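Putative sulfatase yidJ (Bacteroides fragilis, PDB 2QZU) probably hydrolyses sulfate esters, as an arylsulfatase of the sulfatase family that is likely to bind calcium. Local coordinates at residues V143-Y146 with N147-G150; T187-R190 with D191-Y194; R463-K466 with T467-E470. All coordinates share one frame; numbering follows the deposited sequence.

In the fold
All three contacts are local, and they come in order along the chain. Contact 1 (143-150) lies in the loop between strands 126-130 and 168-172 of the large mixed sheet; contact 2 (187-194) lies in the loop between strands 182-183 and 194-195, running into the second. Their centres are 15 Å apart and they touch: the Phe193 ring packs against Asp144 and Thr145, so two loops of the sulfatase family region rest on each other, and contact 1 also meets the second subunit. Contact 3 (463-470) belongs to helix 455-471, which lies against the separate C-terminal antiparallel sheet. Its centre is 42 Å from that of contact 1 and 46 Å from that of contact 2, across the chain's centre from the latter.

Contact 1: V143-Y146 with N147-G150; sequences VDTY and NNRG
Asp144 and Arg149 are joined by a salt bridge across this folded loop between strands 126-130 and 168-172: Arg149 NH2 meets Asp144 OD1 at 2.7 Å, on the syn lone pair and in the guanidinium plane. Arg149 NE adds a weak bond to the same oxygen, and the two flat groups lie nearly coplanar, 16° apart. The arginine chain gets there by folding at chi2 (-62°), which brings its head back toward the aspartate.

Among the neutral hydrogen bonds, Thr145 N to Val143 O closes an inverse gamma turn centred on Asp144. Asn148 ND2 donates an N-H to Val143 O at 3.0 Å, while Asn148 N reaches Thr145 O, also at 3.0 Å. Thr145 OG1 donates to Asn147 OD1 at 2.9 Å. Asparagine suits both places because its short amide can give and accept: Asn147 ND2 goes on to Thr174 O, and Asn148 OD1 takes the backbone N-H groups of Trp154 and Asn155. Water 1 donates to Thr145 O and, weakly, to Val143 O, and accepts weakly from Arg149 NE.

The apolar part is a CH-pi contact, Asn147 CB lying 4.0 Å from the Tyr146 ring centroid. Tyr146 OH bonds to Asp176 N.

The chemistry implies a loop shaped by amides and one salt bridge, whose Tyr146 and Arg149 also meet Lys24 and Gln345 of the second subunit.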
ATOM      1  N   VAL A 143      -9.012 -19.205   2.366  1.00  9.04           N
ATOM      2  CA  VAL A 143     -10.145 -18.334   2.650  1.00 11.03           C
ATOM      3  C   VAL A 143      -9.965 -17.064   1.825  1.00 14.70           C
ATOM      4  O   VAL A 143      -8.837 -16.641   1.550  1.00 10.84           O
ATOM      5  CB  VAL A 143     -10.261 -17.986   4.155  1.00 12.60           C
ATOM      6  CG1 VAL A 143     -10.554 -19.250   4.955  1.00 10.89           C
ATOM      7  CG2 VAL A 143      -8.995 -17.322   4.648  1.00 12.13           C
ATOM      8  N   ASP A 144     -11.082 -16.457   1.447  1.00 11.01           N
ATOM      9  CA  ASP A 144     -11.081 -15.279   0.585  1.00 15.06           C
ATOM     10  C   ASP A 144     -10.728 -13.894   1.139  1.00 10.97           C
ATOM     11  O   ASP A 144     -11.573 -12.997   1.159  1.00 12.98           O
ATOM     12  CB  ASP A 144     -12.433 -15.213  -0.142  1.00 15.39           C
ATOM     13  CG  ASP A 144     -12.444 -14.208  -1.276  1.00 21.60           C
ATOM     14  OD1 ASP A 144     -11.432 -14.118  -2.001  1.00 32.00           O
ATOM     15  OD2 ASP A 144     -13.473 -13.518  -1.453  1.00 26.39           O
ATOM     16  N   THR A 145      -9.483 -13.716   1.582  1.00 10.06           N
ATOM     17  CA  THR A 145      -9.023 -12.405   2.049  1.00 10.32           C
ATOM     18  C   THR A 145      -7.861 -12.005   1.142  1.00  9.72           C
ATOM     19  O   THR A 145      -7.222 -12.867   0.535  1.00  8.19           O
ATOM     20  CB  THR A 145      -8.569 -12.407   3.532  1.00  8.91           C
ATOM     21  OG1 THR A 145      -7.616 -13.448   3.750  1.00 11.31           O
ATOM     22  CG2 THR A 145      -9.772 -12.594   4.449  1.00  5.90           C
ATOM     23  N   TYR A 146      -7.587 -10.706   1.048  1.00  8.65           N
ATOM     24  CA  TYR A 146      -6.542 -10.209   0.153  1.00  9.83           C
ATOM     25  C   TYR A 146      -5.160 -10.846   0.285  1.00 13.55           C
ATOM     26  O   TYR A 146      -4.474 -11.047  -0.722  1.00  8.75           O
ATOM     27  CB  TYR A 146      -6.401  -8.686   0.284  1.00  8.61           C
ATOM     28  CG  TYR A 146      -5.534  -8.260   1.441  1.00  8.91           C
ATOM     29  CD1 TYR A 146      -6.054  -8.184   2.730  1.00  6.22           C
ATOM     30  CD2 TYR A 146      -4.172  -8.014   1.258  1.00  8.88           C
ATOM     31  CE1 TYR A 146      -5.239  -7.886   3.812  1.00 10.31           C
ATOM     32  CE2 TYR A 146      -3.349  -7.721   2.329  1.00  3.43           C
ATOM     33  CZ  TYR A 146      -3.892  -7.663   3.608  1.00 10.56           C
ATOM     34  OH  TYR A 146      -3.090  -7.435   4.695  1.00  9.50           O
ATOM     35  N   ASN A 147      -4.743 -11.157   1.511  1.00 10.25           N
ATOM     36  CA  ASN A 147      -3.424 -11.743   1.725  1.00  7.86           C
ATOM     37  C   ASN A 147      -3.331 -13.237   1.435  1.00  6.97           C
ATOM     38  O   ASN A 147      -2.358 -13.892   1.807  1.00 11.18           O
ATOM     39  CB  ASN A 147      -2.924 -11.433   3.144  1.00  6.89           C
ATOM     40  CG  ASN A 147      -3.905 -11.845   4.236  1.00  8.45           C
ATOM     41  OD1 ASN A 147      -5.087 -12.088   3.986  1.00  9.05           O
ATOM     42  ND2 ASN A 147      -3.412 -11.903   5.470  1.00  6.51           N
ATOM     43  N   ASN A 148      -4.348 -13.766   0.762  1.00  7.09           N
ATOM     44  CA  ASN A 148      -4.367 -15.175   0.389  1.00  9.11           C
ATOM     45  C   ASN A 148      -4.401 -15.309  -1.127  1.00 10.69           C
ATOM     46  O   ASN A 148      -4.501 -16.413  -1.665  1.00 10.53           O
ATOM     47  CB  ASN A 148      -5.567 -15.884   1.010  1.00  6.26           C
ATOM     48  CG  ASN A 148      -5.328 -16.265   2.455  1.00  6.95           C
ATOM     49  OD1 ASN A 148      -4.275 -15.959   3.026  1.00  7.38           O
ATOM     50  ND2 ASN A 148      -6.298 -16.940   3.054  1.00 12.16           N
ATOM     51  N   ARG A 149      -4.323 -14.171  -1.809  1.00 14.68           N
ATOM     52  CA  ARG A 149      -4.308 -14.139  -3.267  1.00 11.31           C
ATOM     53  C   ARG A 149      -2.845 -14.134  -3.700  1.00 13.97           C
ATOM     54  O   ARG A 149      -2.007 -13.482  -3.074  1.00 17.34           O
ATOM     55  CB  ARG A 149      -4.989 -12.872  -3.795  1.00 12.86           C
ATOM     56  CG  ARG A 149      -6.477 -12.753  -3.497  1.00  9.15           C
ATOM     57  CD  ARG A 149      -7.277 -13.880  -4.139  1.00 14.06           C
ATOM     58  NE  ARG A 149      -8.713 -13.731  -3.908  1.00 20.53           N
ATOM     59  CZ  ARG A 149      -9.544 -13.081  -4.720  1.00 24.33           C
ATOM     60  NH1 ARG A 149      -9.088 -12.517  -5.831  1.00 26.22           N
ATOM     61  NH2 ARG A 149     -10.835 -12.994  -4.422  1.00 23.80           N
ATOM     62  N   GLY A 150      -2.537 -14.858  -4.768  1.00 12.11           N
ATOM     63  CA  GLY A 150      -1.169 -14.893  -5.242  1.00 19.32           C
ATOM     64  C   GLY A 150      -0.444 -16.189  -4.937  1.00 14.96           C
ATOM     65  O   GLY A 150      -1.064 -17.215  -4.661  1.00 18.86           O
TER
HETATM   66  O   HOH W   1      -7.945 -15.319  -1.508  1.00 28.40           O

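Contact 2: T187-R190 with D191-Y194; sequences TAPR and DSFY
The edge of the Phe193 ring faces Arg190 O, which lies near the ring plane 3.9 Å from Phe193 CD1. Elsewhere the ring meets Trp184, their planes about 70° apart, and an aromatic group suits a place packed against the loop of Thr145. At the edge of the Arg190 guanidinium, in its plane, water 2 accepts from Arg190 NH1 at 2.9 Å and donates to Asp191 OD2 at 2.6 Å. This water links the two charged side chains, whose direct approach, Arg190 NH1 to Asp191 OD1 at 4.3 Å, is too long for a salt bridge. Arg190 has CG anti to the backbone N (chi1 -176°) and runs extended to NE, long enough to reach a salt bridge with Glu156 and a cation-pi contact with Tyr139.

Pro189 and Ser192 meet through their side chains: Ser192 OG comes within 3.2 Å of Pro189 CG, and Ser192 CB within a tight 3.5 Å of Pro189 CG. Ala188 CB lies 3.6 Å from Ser192 O, its small methyl fitting close to the backbone.

Ser192 N donates to Pro189 O at 2.9 Å from above the carbonyl plane. That bond closes a type I beta turn from Pro189 to Ser192, within the connection between the antiparallel strands 182-183 and 194-195.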
ATOM      1  N   THR A 187     -18.975 -19.178  16.486  1.00  9.77           N
ATOM      2  CA  THR A 187     -19.615 -20.240  15.712  1.00 14.60           C
ATOM      3  C   THR A 187     -19.571 -20.134  14.188  1.00 13.72           C
ATOM      4  O   THR A 187     -20.106 -20.999  13.490  1.00 11.77           O
ATOM      5  CB  THR A 187     -21.087 -20.394  16.126  1.00 15.76           C
ATOM      6  OG1 THR A 187     -21.758 -19.136  15.966  1.00 19.61           O
ATOM      7  CG2 THR A 187     -21.185 -20.838  17.574  1.00 19.07           C
ATOM      8  N   ALA A 188     -18.935 -19.095  13.666  1.00 11.63           N
ATOM      9  CA  ALA A 188     -18.869 -18.920  12.219  1.00 14.72           C
ATOM     10  C   ALA A 188     -18.047 -19.998  11.517  1.00 12.26           C
ATOM     11  O   ALA A 188     -16.966 -20.373  11.981  1.00 12.92           O
ATOM     12  CB  ALA A 188     -18.294 -17.544  11.886  1.00  9.74           C
ATOM     13  N   PRO A 189     -18.561 -20.537  10.399  1.00 12.41           N
ATOM     14  CA  PRO A 189     -17.780 -21.561   9.700  1.00 12.67           C
ATOM     15  C   PRO A 189     -16.600 -20.899   8.977  1.00  9.28           C
ATOM     16  O   PRO A 189     -16.525 -19.671   8.878  1.00 10.02           O
ATOM     17  CB  PRO A 189     -18.801 -22.187   8.743  1.00 12.87           C
ATOM     18  CG  PRO A 189     -19.768 -21.083   8.497  1.00 14.97           C
ATOM     19  CD  PRO A 189     -19.930 -20.461   9.863  1.00 12.96           C
ATOM     20  N   ARG A 190     -15.690 -21.724   8.471  1.00  9.54           N
ATOM     21  CA  ARG A 190     -14.486 -21.258   7.790  1.00  7.76           C
ATOM     22  C   ARG A 190     -14.644 -20.144   6.759  1.00  8.34           C
ATOM     23  O   ARG A 190     -13.839 -19.213   6.727  1.00 11.71           O
ATOM     24  CB  ARG A 190     -13.769 -22.452   7.148  1.00  6.70           C
ATOM     25  CG  ARG A 190     -12.440 -22.116   6.479  1.00 12.82           C
ATOM     26  CD  ARG A 190     -11.656 -23.391   6.159  1.00 10.75           C
ATOM     27  NE  ARG A 190     -10.312 -23.117   5.657  1.00 11.70           N
ATOM     28  CZ  ARG A 190      -9.982 -23.044   4.371  1.00 16.66           C
ATOM     29  NH1 ARG A 190     -10.900 -23.228   3.429  1.00 13.53           N
ATOM     30  NH2 ARG A 190      -8.727 -22.792   4.025  1.00 12.98           N
ATOM     31  N   ASP A 191     -15.670 -20.226   5.919  1.00  9.25           N
ATOM     32  CA  ASP A 191     -15.861 -19.205   4.894  1.00 15.25           C
ATOM     33  C   ASP A 191     -16.870 -18.120   5.257  1.00 13.66           C
ATOM     34  O   ASP A 191     -17.314 -17.363   4.388  1.00 17.73           O
ATOM     35  CB  ASP A 191     -16.259 -19.869   3.572  1.00 18.08           C
ATOM     36  CG  ASP A 191     -15.190 -20.822   3.055  1.00 29.42           C
ATOM     37  OD1 ASP A 191     -14.041 -20.370   2.847  1.00 24.18           O
ATOM     38  OD2 ASP A 191     -15.494 -22.019   2.859  1.00 26.47           O
ATOM     39  N   SER A 192     -17.211 -18.027   6.538  1.00  9.56           N
ATOM     40  CA  SER A 192     -18.175 -17.034   6.993  1.00  6.82           C
ATOM     41  C   SER A 192     -17.620 -15.952   7.917  1.00 10.76           C
ATOM     42  O   SER A 192     -18.275 -15.555   8.889  1.00 13.71           O
ATOM     43  CB  SER A 192     -19.355 -17.731   7.669  1.00 13.11           C
ATOM     44  OG  SER A 192     -20.102 -18.472   6.720  1.00 17.16           O
ATOM     45  N   PHE A 193     -16.413 -15.484   7.621  1.00  8.61           N
ATOM     46  CA  PHE A 193     -15.820 -14.410   8.401  1.00  8.75           C
ATOM     47  C   PHE A 193     -16.563 -13.142   7.981  1.00 10.89           C
ATOM     48  O   PHE A 193     -17.260 -13.140   6.968  1.00 13.61           O
ATOM     49  CB  PHE A 193     -14.323 -14.263   8.096  1.00  7.05           C
ATOM     50  CG  PHE A 193     -13.995 -14.233   6.626  1.00  8.21           C
ATOM     51  CD1 PHE A 193     -13.807 -15.417   5.918  1.00 13.15           C
ATOM     52  CD2 PHE A 193     -13.888 -13.022   5.951  1.00 19.90           C
ATOM     53  CE1 PHE A 193     -13.516 -15.396   4.556  1.00 15.62           C
ATOM     54  CE2 PHE A 193     -13.599 -12.990   4.588  1.00 11.97           C
ATOM     55  CZ  PHE A 193     -13.410 -14.180   3.890  1.00 17.36           C
ATOM     56  N   TYR A 194     -16.424 -12.075   8.758  1.00  7.83           N
ATOM     57  CA  TYR A 194     -17.091 -10.817   8.439  1.00  9.32           C
ATOM     58  C   TYR A 194     -16.129  -9.647   8.552  1.00  8.86           C
ATOM     59  O   TYR A 194     -15.124  -9.721   9.258  1.00  8.52           O
ATOM     60  CB  TYR A 194     -18.273 -10.574   9.381  1.00  9.60           C
ATOM     61  CG  TYR A 194     -17.890 -10.510  10.844  1.00 10.83           C
ATOM     62  CD1 TYR A 194     -17.808 -11.669  11.609  1.00  8.90           C
ATOM     63  CD2 TYR A 194     -17.603  -9.290  11.461  1.00  7.12           C
ATOM     64  CE1 TYR A 194     -17.450 -11.622  12.951  1.00  8.40           C
ATOM     65  CE2 TYR A 194     -17.241  -9.232  12.810  1.00  8.52           C
ATOM     66  CZ  TYR A 194     -17.170 -10.405  13.544  1.00  8.67           C
ATOM     67  OH  TYR A 194     -16.824 -10.373  14.876  1.00 11.60           O
TER
HETATM   68  O   HOH W   2     -13.759 -23.914   3.491  1.00 12.02           O

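Contact 3: R463-K466 with T467-E470; sequences RQLK and TWLE
Lys466 and Glu470 sit one turn apart on alpha helix 455-471, where i to i+4 spacing sets both the backbone bonds and the side-chain neighbours. Lys466 can be followed outward. CB lies beside Thr467 N; CG, anti to the backbone N (chi1 -170°), comes 4.1 Å from Glu470 CD; and CE is 4.0 Å from Glu470 OE2. The chain then bends at chi4, and NZ stays 4.5 Å from that oxygen, too far for a salt bridge though the opposite charges probably attract. NZ is instead hydrogen-bonded to the carbonyls of Ala477 and Ile480, a reach that suits a long, flexible lysine.

On the buried side Leu465 CD2 packs against Leu469 CG and CD1, each at 3.7 Å, and both leucines also touch strand 412-417 through Arg414. Branched apolar residues fit this face against the sheet. Trp468, whose CB rests on Leu465 O, sends its NE1 to Tyr402 OH and meets the Tyr88 ring edge-to-face.

Thr467 uses its hydroxyl within the helix, turning OG1 back beside its own backbone N (chi1 -60°). Arg463 O accepts there from both Thr467 N and Thr467 OG1, each at 2.9 Å, the two donors arriving from opposite faces of the carbonyl plane.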
ATOM      1  N   ARG A 463      30.733 -21.662  24.885  1.00 13.14           N
ATOM      2  CA  ARG A 463      30.385 -22.801  25.725  1.00 16.14           C
ATOM      3  C   ARG A 463      29.038 -22.555  26.394  1.00 12.28           C
ATOM      4  O   ARG A 463      28.244 -23.477  26.560  1.00 10.52           O
ATOM      5  CB  ARG A 463      31.459 -23.067  26.789  1.00 20.65           C
ATOM      6  CG  ARG A 463      31.688 -21.949  27.787  1.00 30.09           C
ATOM      7  CD  ARG A 463      32.499 -22.469  28.970  1.00 55.96           C
ATOM      8  NE  ARG A 463      32.932 -21.408  29.876  1.00 59.10           N
ATOM      9  CZ  ARG A 463      33.872 -20.515  29.584  1.00 65.39           C
ATOM     10  NH1 ARG A 463      34.481 -20.553  28.406  1.00 67.18           N
ATOM     11  NH2 ARG A 463      34.207 -19.586  30.470  1.00 67.33           N
ATOM     12  N   GLN A 464      28.780 -21.303  26.757  1.00 12.33           N
ATOM     13  CA  GLN A 464      27.523 -20.947  27.403  1.00  9.37           C
ATOM     14  C   GLN A 464      26.351 -21.205  26.448  1.00 11.46           C
ATOM     15  O   GLN A 464      25.310 -21.711  26.860  1.00 10.82           O
ATOM     16  CB  GLN A 464      27.552 -19.477  27.840  1.00  8.37           C
ATOM     17  CG  GLN A 464      26.334 -19.038  28.648  1.00 20.20           C
ATOM     18  CD  GLN A 464      26.412 -17.588  29.108  1.00 17.19           C
ATOM     19  OE1 GLN A 464      25.450 -17.051  29.659  1.00 27.19           O
ATOM     20  NE2 GLN A 464      27.560 -16.952  28.889  1.00 24.49           N
ATOM     21  N   LEU A 465      26.537 -20.877  25.171  1.00 10.69           N
ATOM     22  CA  LEU A 465      25.489 -21.079  24.167  1.00 10.45           C
ATOM     23  C   LEU A 465      25.271 -22.574  23.955  1.00  9.56           C
ATOM     24  O   LEU A 465      24.136 -23.050  23.902  1.00 12.53           O
ATOM     25  CB  LEU A 465      25.895 -20.443  22.831  1.00 14.26           C
ATOM     26  CG  LEU A 465      24.827 -19.806  21.931  1.00 15.10           C
ATOM     27  CD1 LEU A 465      25.295 -19.888  20.491  1.00  9.09           C
ATOM     28  CD2 LEU A 465      23.482 -20.487  22.085  1.00 12.69           C
ATOM     29  N   LYS A 466      26.370 -23.313  23.827  1.00 10.69           N
ATOM     30  CA  LYS A 466      26.289 -24.753  23.618  1.00  9.48           C
ATOM     31  C   LYS A 466      25.522 -25.415  24.759  1.00  8.00           C
ATOM     32  O   LYS A 466      24.661 -26.267  24.530  1.00 13.49           O
ATOM     33  CB  LYS A 466      27.695 -25.351  23.508  1.00 11.00           C
ATOM     34  CG  LYS A 466      27.716 -26.799  23.040  1.00 10.96           C
ATOM     35  CD  LYS A 466      29.146 -27.299  22.895  1.00 18.02           C
ATOM     36  CE  LYS A 466      29.196 -28.776  22.540  1.00 18.03           C
ATOM     37  NZ  LYS A 466      28.636 -29.072  21.193  1.00 26.11           N
ATOM     38  N   THR A 467      25.833 -25.018  25.990  1.00 12.75           N
ATOM     39  CA  THR A 467      25.161 -25.573  27.161  1.00 16.48           C
ATOM     40  C   THR A 467      23.664 -25.271  27.095  1.00 15.71           C
ATOM     41  O   THR A 467      22.837 -26.126  27.421  1.00 16.02           O
ATOM     42  CB  THR A 467      25.743 -24.988  28.465  1.00 18.02           C
ATOM     43  OG1 THR A 467      27.138 -25.311  28.551  1.00 18.46           O
ATOM     44  CG2 THR A 467      25.021 -25.558  29.677  1.00 18.04           C
ATOM     45  N   TRP A 468      23.327 -24.056  26.667  1.00 13.20           N
ATOM     46  CA  TRP A 468      21.934 -23.640  26.539  1.00 11.76           C
ATOM     47  C   TRP A 468      21.204 -24.474  25.491  1.00 10.99           C
ATOM     48  O   TRP A 468      20.090 -24.943  25.719  1.00 12.06           O
ATOM     49  CB  TRP A 468      21.844 -22.153  26.158  1.00 11.18           C
ATOM     50  CG  TRP A 468      20.452 -21.732  25.770  1.00  6.43           C
ATOM     51  CD1 TRP A 468      19.947 -21.618  24.506  1.00  9.68           C
ATOM     52  CD2 TRP A 468      19.364 -21.464  26.660  1.00  6.98           C
ATOM     53  NE1 TRP A 468      18.610 -21.300  24.553  1.00  5.39           N
ATOM     54  CE2 TRP A 468      18.226 -21.199  25.863  1.00  7.64           C
ATOM     55  CE3 TRP A 468      19.240 -21.424  28.054  1.00 15.80           C
ATOM     56  CZ2 TRP A 468      16.979 -20.897  26.418  1.00 14.66           C
ATOM     57  CZ3 TRP A 468      17.994 -21.124  28.606  1.00 15.92           C
ATOM     58  CH2 TRP A 468      16.884 -20.865  27.787  1.00 13.92           C
ATOM     59  N   LEU A 469      21.838 -24.657  24.337  1.00  9.92           N
ATOM     60  CA  LEU A 469      21.215 -25.428  23.276  1.00  9.14           C
ATOM     61  C   LEU A 469      21.043 -26.898  23.673  1.00  7.97           C
ATOM     62  O   LEU A 469      20.053 -27.530  23.305  1.00  9.78           O
ATOM     63  CB  LEU A 469      22.029 -25.282  21.985  1.00  5.48           C
ATOM     64  CG  LEU A 469      22.094 -23.825  21.483  1.00  7.91           C
ATOM     65  CD1 LEU A 469      23.085 -23.703  20.335  1.00  9.71           C
ATOM     66  CD2 LEU A 469      20.704 -23.371  21.034  1.00  5.68           C
ATOM     67  N   GLU A 470      21.990 -27.441  24.436  1.00  9.64           N
ATOM     68  CA  GLU A 470      21.884 -28.832  24.876  1.00 14.03           C
ATOM     69  C   GLU A 470      20.735 -28.974  25.884  1.00 12.59           C
ATOM     70  O   GLU A 470      19.962 -29.932  25.837  1.00 11.47           O
ATOM     71  CB  GLU A 470      23.206 -29.295  25.507  1.00 15.15           C
ATOM     72  CG  GLU A 470      24.373 -29.329  24.516  1.00 20.07           C
ATOM     73  CD  GLU A 470      25.696 -29.735  25.148  1.00 27.86           C
ATOM     74  OE1 GLU A 470      26.112 -29.090  26.132  1.00 23.55           O
ATOM     75  OE2 GLU A 470      26.324 -30.692  24.651  1.00 38.12           O
TER